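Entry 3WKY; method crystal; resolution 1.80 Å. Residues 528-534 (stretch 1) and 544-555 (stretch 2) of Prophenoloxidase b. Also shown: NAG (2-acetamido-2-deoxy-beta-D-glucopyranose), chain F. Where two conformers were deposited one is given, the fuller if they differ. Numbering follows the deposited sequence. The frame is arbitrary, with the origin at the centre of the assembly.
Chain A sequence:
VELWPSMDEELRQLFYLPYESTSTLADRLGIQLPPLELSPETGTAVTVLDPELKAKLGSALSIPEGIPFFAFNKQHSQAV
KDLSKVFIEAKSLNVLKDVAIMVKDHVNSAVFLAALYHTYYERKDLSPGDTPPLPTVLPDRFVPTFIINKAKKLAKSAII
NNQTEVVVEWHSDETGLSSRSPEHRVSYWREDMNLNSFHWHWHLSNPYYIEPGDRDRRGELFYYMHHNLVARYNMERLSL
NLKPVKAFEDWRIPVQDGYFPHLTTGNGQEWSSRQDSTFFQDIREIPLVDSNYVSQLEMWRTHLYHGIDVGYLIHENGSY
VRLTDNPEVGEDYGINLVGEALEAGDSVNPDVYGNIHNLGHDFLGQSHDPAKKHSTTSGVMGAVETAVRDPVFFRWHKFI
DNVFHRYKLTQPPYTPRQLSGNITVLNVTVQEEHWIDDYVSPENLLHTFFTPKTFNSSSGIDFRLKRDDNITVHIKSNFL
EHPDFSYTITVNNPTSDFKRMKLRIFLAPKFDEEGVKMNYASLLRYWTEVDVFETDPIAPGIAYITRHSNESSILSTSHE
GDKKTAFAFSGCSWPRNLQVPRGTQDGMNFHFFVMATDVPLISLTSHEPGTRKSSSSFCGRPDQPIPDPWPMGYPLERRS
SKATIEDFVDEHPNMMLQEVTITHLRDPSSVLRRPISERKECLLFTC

Stretch 1 (528-534) TEVDVFE
Stretch 2, residues 544-555: YITRHSNESSIL

Stretch 1 is extended on both sides of a corner at Val530 (phi/psi -102/-46), and the strand segments before and after it belong to different sheets or faces. Stretch 2 enters as the end of a strand, 544-548, passes through a 3-10 segment at 549-551 and closes in a type I beta turn from Ser552 to Leu555. The strand that follows the corner and strand 544-548 run at 128° to each other, their axes no closer than 10.3 Å, so side chains must span the gap; the backbones come nearest further on, where the CA atoms of Asp531 and Ser553 lie 5.1 Å apart. Together the stretches bury 426 Å².

Along strand 544-548, side chains alternate. Ile545 (chi1 m) points toward stretch 1, and its CG2 lies 4.1 Å from Phe533 CZ, near the plane of the ring and at its edge. Thr546 points away. Arg547 points toward stretch 1 again, with chi1, chi2 and chi3 all m (-73°, -82°, -86°) and chi4 at -168°. This coiled side chain lays its guanidinium flat on Phe533 (chi1 p, chi2 -83°), centres 3.8 Å apart and planes at 16°. Arg547 CZ sits 3.8 Å from the centroid of the Phe533 ring, 17° off the normal, a cation-pi arrangement; Arg547 CD, 3.9 Å from the same centroid, adds a CH-pi contact.

Stacking leaves the guanidinium edge free for Asp531 (chi1 t, -153°; chi2 4°). Arg547 NE donates to Asp531 OD2 at 2.9 Å and Arg547 NH2 to Asp531 OD1 at 3.0 Å, both nearly linear, forming a two-pronged salt bridge. A water donates to Asp531 OD2 (2.8 Å) and to the carbonyl His548 O (2.9 Å), tying the end of the strand to the same carboxylate.

The His548 side chain (chi1 t) points away from stretch 1; its ND1 accepts from Asn550 N at 2.8 Å. Backbone bonds from Glu551 N to His548 O (3.0 Å) and from Ser552 N to Ser549 O (3.1 Å) hold the 3-10 segment. Asn550 (chi1 m) carries the glycan through a 1.5 Å covalent bond from its ND2 to NAG C1. Glu551 (chi1 m, chi2 t) folds back so that its OE2 accepts from His548 N at 2.8 Å.

The turn then meets the corner of stretch 1. Ser552 (phi/psi -51/142, chi1 t) donates from OG to Val530 O at 2.7 Å, while its OG accepts from Ile554 N at 3.1 Å. Ser553 (-59/-22, chi1 p) points toward stretch 1: its N donates to Asp531 OD1 at 3.0 Å, its OG donates to Glu529 OE2 at 2.7 Å, and that OG accepts from Val532 N at 2.9 Å. Ile554 (-83/-12, chi1 p, chi2 t) brings CG2 to 3.7 Å from CG of the extended Glu529 side chain (chi1 and chi2 t). Leu555 N closes the turn onto Ser552 O at 3.1 Å.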

# COMPACT_ATOMS: atom_id res chain seq x y z
N THR A 528 33.27 -11.23 21.83
CA THR A 528 32.69 -11.55 23.13
C THR A 528 33.78 -11.96 24.11
O THR A 528 34.78 -12.59 23.73
CB THR A 528 31.59 -12.65 23.05
OG1 THR A 528 30.96 -12.80 24.33
CG2 THR A 528 32.19 -14.00 22.59
N GLU A 529 33.59 -11.59 25.37
CA GLU A 529 34.59 -11.87 26.39
C GLU A 529 34.74 -13.37 26.64
O GLU A 529 33.76 -14.08 26.84
CB GLU A 529 34.24 -11.13 27.70
CG GLU A 529 35.29 -11.31 28.82
CD GLU A 529 35.02 -10.41 30.01
OE1 GLU A 529 34.60 -9.24 29.79
OE2 GLU A 529 35.21 -10.88 31.15
N VAL A 530 35.99 -13.83 26.63
CA VAL A 530 36.33 -15.21 26.97
C VAL A 530 36.89 -15.21 28.39
O VAL A 530 36.49 -16.02 29.23
CB VAL A 530 37.40 -15.77 26.02
CG1 VAL A 530 37.94 -17.12 26.53
CG2 VAL A 530 36.84 -15.92 24.62
N ASP A 531 37.80 -14.27 28.65
CA ASP A 531 38.49 -14.19 29.93
C ASP A 531 39.27 -12.88 30.01
O ASP A 531 40.08 -12.58 29.13
CB ASP A 531 39.45 -15.38 30.07
CG ASP A 531 39.71 -15.78 31.53
OD1 ASP A 531 39.11 -15.19 32.45
OD2 ASP A 531 40.52 -16.72 31.74
N VAL A 532 39.00 -12.10 31.05
CA VAL A 532 39.71 -10.85 31.28
C VAL A 532 40.07 -10.83 32.76
O VAL A 532 39.19 -10.83 33.60
CB VAL A 532 38.83 -9.61 30.95
CG1 VAL A 532 39.48 -8.32 31.46
CG2 VAL A 532 38.57 -9.53 29.45
N PHE A 533 41.37 -10.86 33.07
CA PHE A 533 41.79 -11.03 34.46
C PHE A 533 43.22 -10.55 34.68
O PHE A 533 44.01 -10.49 33.72
CB PHE A 533 41.69 -12.51 34.83
CG PHE A 533 42.72 -13.36 34.14
CD1 PHE A 533 42.50 -13.82 32.84
CD2 PHE A 533 43.92 -13.68 34.77
CE1 PHE A 533 43.45 -14.59 32.19
CE2 PHE A 533 44.87 -14.45 34.12
CZ PHE A 533 44.63 -14.90 32.83
N GLU A 534 43.56 -10.21 35.92
CA GLU A 534 44.95 -9.84 36.23
C GLU A 534 45.77 -11.07 36.63
O GLU A 534 45.30 -11.95 37.33
CB GLU A 534 45.03 -8.77 37.33
CG GLU A 534 46.47 -8.31 37.60
CD GLU A 534 46.57 -7.16 38.58
OE1 GLU A 534 45.55 -6.49 38.83
OE2 GLU A 534 47.69 -6.93 39.11
N TYR A 544 54.59 -18.69 31.42
CA TYR A 544 53.45 -19.41 30.88
C TYR A 544 52.28 -19.18 31.81
O TYR A 544 52.40 -19.40 33.02
CB TYR A 544 53.76 -20.90 30.76
CG TYR A 544 55.02 -21.20 29.98
CD1 TYR A 544 55.01 -21.22 28.60
CD2 TYR A 544 56.22 -21.45 30.64
CE1 TYR A 544 56.16 -21.48 27.88
CE2 TYR A 544 57.38 -21.72 29.92
CZ TYR A 544 57.34 -21.73 28.54
OH TYR A 544 58.47 -21.99 27.81
N ILE A 545 51.16 -18.71 31.27
CA ILE A 545 49.99 -18.47 32.09
C ILE A 545 48.87 -19.37 31.58
O ILE A 545 48.50 -19.31 30.41
CB ILE A 545 49.53 -17.00 32.05
CG1 ILE A 545 50.63 -16.08 32.59
CG2 ILE A 545 48.27 -16.81 32.86
CD1 ILE A 545 51.28 -15.23 31.53
N THR A 546 48.37 -20.23 32.47
CA THR A 546 47.39 -21.24 32.11
C THR A 546 46.09 -20.97 32.86
O THR A 546 46.11 -20.75 34.07
CB THR A 546 47.89 -22.64 32.50
OG1 THR A 546 48.99 -23.01 31.66
CG2 THR A 546 46.77 -23.67 32.35
N ARG A 547 44.98 -20.95 32.13
CA ARG A 547 43.67 -20.75 32.74
C ARG A 547 42.74 -21.88 32.37
O ARG A 547 42.72 -22.34 31.22
CB ARG A 547 43.07 -19.42 32.28
CG ARG A 547 43.73 -18.21 32.91
CD ARG A 547 43.17 -17.94 34.29
NE ARG A 547 41.97 -17.11 34.22
CZ ARG A 547 41.39 -16.52 35.26
NH1 ARG A 547 41.91 -16.67 36.48
NH2 ARG A 547 40.31 -15.77 35.09
N HIS A 548 41.95 -22.33 33.34
CA HIS A 548 40.93 -23.36 33.13
C HIS A 548 39.62 -22.66 32.80
O HIS A 548 39.38 -21.55 33.27
CB HIS A 548 40.73 -24.19 34.39
CG HIS A 548 39.83 -25.38 34.21
ND1 HIS A 548 38.45 -25.27 34.22
CD2 HIS A 548 40.11 -26.69 34.03
CE1 HIS A 548 37.92 -26.47 34.03
NE2 HIS A 548 38.90 -27.35 33.92
N SER A 549 38.78 -23.31 32.02
CA SER A 549 37.52 -22.68 31.60
C SER A 549 36.61 -22.34 32.77
O SER A 549 35.91 -21.32 32.74
CB SER A 549 36.83 -23.54 30.53
OG SER A 549 36.52 -24.84 30.99
N ASN A 550 36.64 -23.15 33.84
CA ASN A 550 35.81 -22.88 35.02
C ASN A 550 36.26 -21.64 35.78
O ASN A 550 35.57 -21.18 36.68
CB ASN A 550 35.79 -24.07 35.99
CG ASN A 550 34.82 -25.16 35.58
OD1 ASN A 550 34.20 -25.10 34.52
ND2 ASN A 550 34.71 -26.19 36.43
N GLU A 551 37.43 -21.11 35.44
CA GLU A 551 37.93 -19.91 36.12
C GLU A 551 37.55 -18.64 35.40
O GLU A 551 37.86 -17.54 35.87
CB GLU A 551 39.47 -19.92 36.20
CG GLU A 551 40.11 -21.14 36.82
CD GLU A 551 41.63 -20.99 36.86
OE1 GLU A 551 42.14 -20.40 37.85
OE2 GLU A 551 42.31 -21.42 35.91
N SER A 552 36.91 -18.76 34.24
CA SER A 552 36.66 -17.59 33.39
C SER A 552 36.02 -16.42 34.11
O SER A 552 35.13 -16.59 34.95
CB SER A 552 35.76 -17.95 32.20
OG SER A 552 35.39 -16.76 31.53
N SER A 553 36.45 -15.21 33.76
CA SER A 553 35.89 -13.99 34.32
C SER A 553 34.38 -13.86 34.09
O SER A 553 33.70 -13.13 34.82
CB SER A 553 36.59 -12.79 33.71
OG SER A 553 36.55 -12.86 32.30
N ILE A 554 33.85 -14.53 33.07
CA ILE A 554 32.41 -14.36 32.77
C ILE A 554 31.52 -15.24 33.65
O ILE A 554 30.30 -15.05 33.70
CB ILE A 554 32.08 -14.59 31.28
CG1 ILE A 554 32.15 -16.08 30.94
CG2 ILE A 554 32.99 -13.72 30.37
CD1 ILE A 554 31.83 -16.41 29.47
N LEU A 555 32.13 -16.18 34.36
CA LEU A 555 31.40 -17.05 35.28
C LEU A 555 31.49 -16.49 36.70
O LEU A 555 32.37 -15.69 37.00
CB LEU A 555 32.00 -18.46 35.25
CG LEU A 555 32.06 -19.12 33.87
CD1 LEU A 555 32.79 -20.46 33.92
CD2 LEU A 555 30.63 -19.31 33.31
C1 NAG F . 33.88 -27.27 35.92
C2 NAG F . 34.49 -28.44 36.71
C3 NAG F . 33.73 -29.71 36.39
C4 NAG F . 32.25 -29.52 36.72
C5 NAG F . 31.70 -28.25 36.09
C6 NAG F . 30.32 -27.94 36.68
C7 NAG F . 36.80 -28.51 37.46
C8 NAG F . 38.12 -29.20 37.25
N2 NAG F . 35.92 -28.59 36.46
O3 NAG F . 34.23 -30.79 37.14
O4 NAG F . 31.51 -30.63 36.25
O5 NAG F . 32.53 -27.13 36.34
O6 NAG F . 30.49 -27.33 37.94
O7 NAG F . 36.57 -27.92 38.52
O HOH W 1 39.05 -19.16 31.68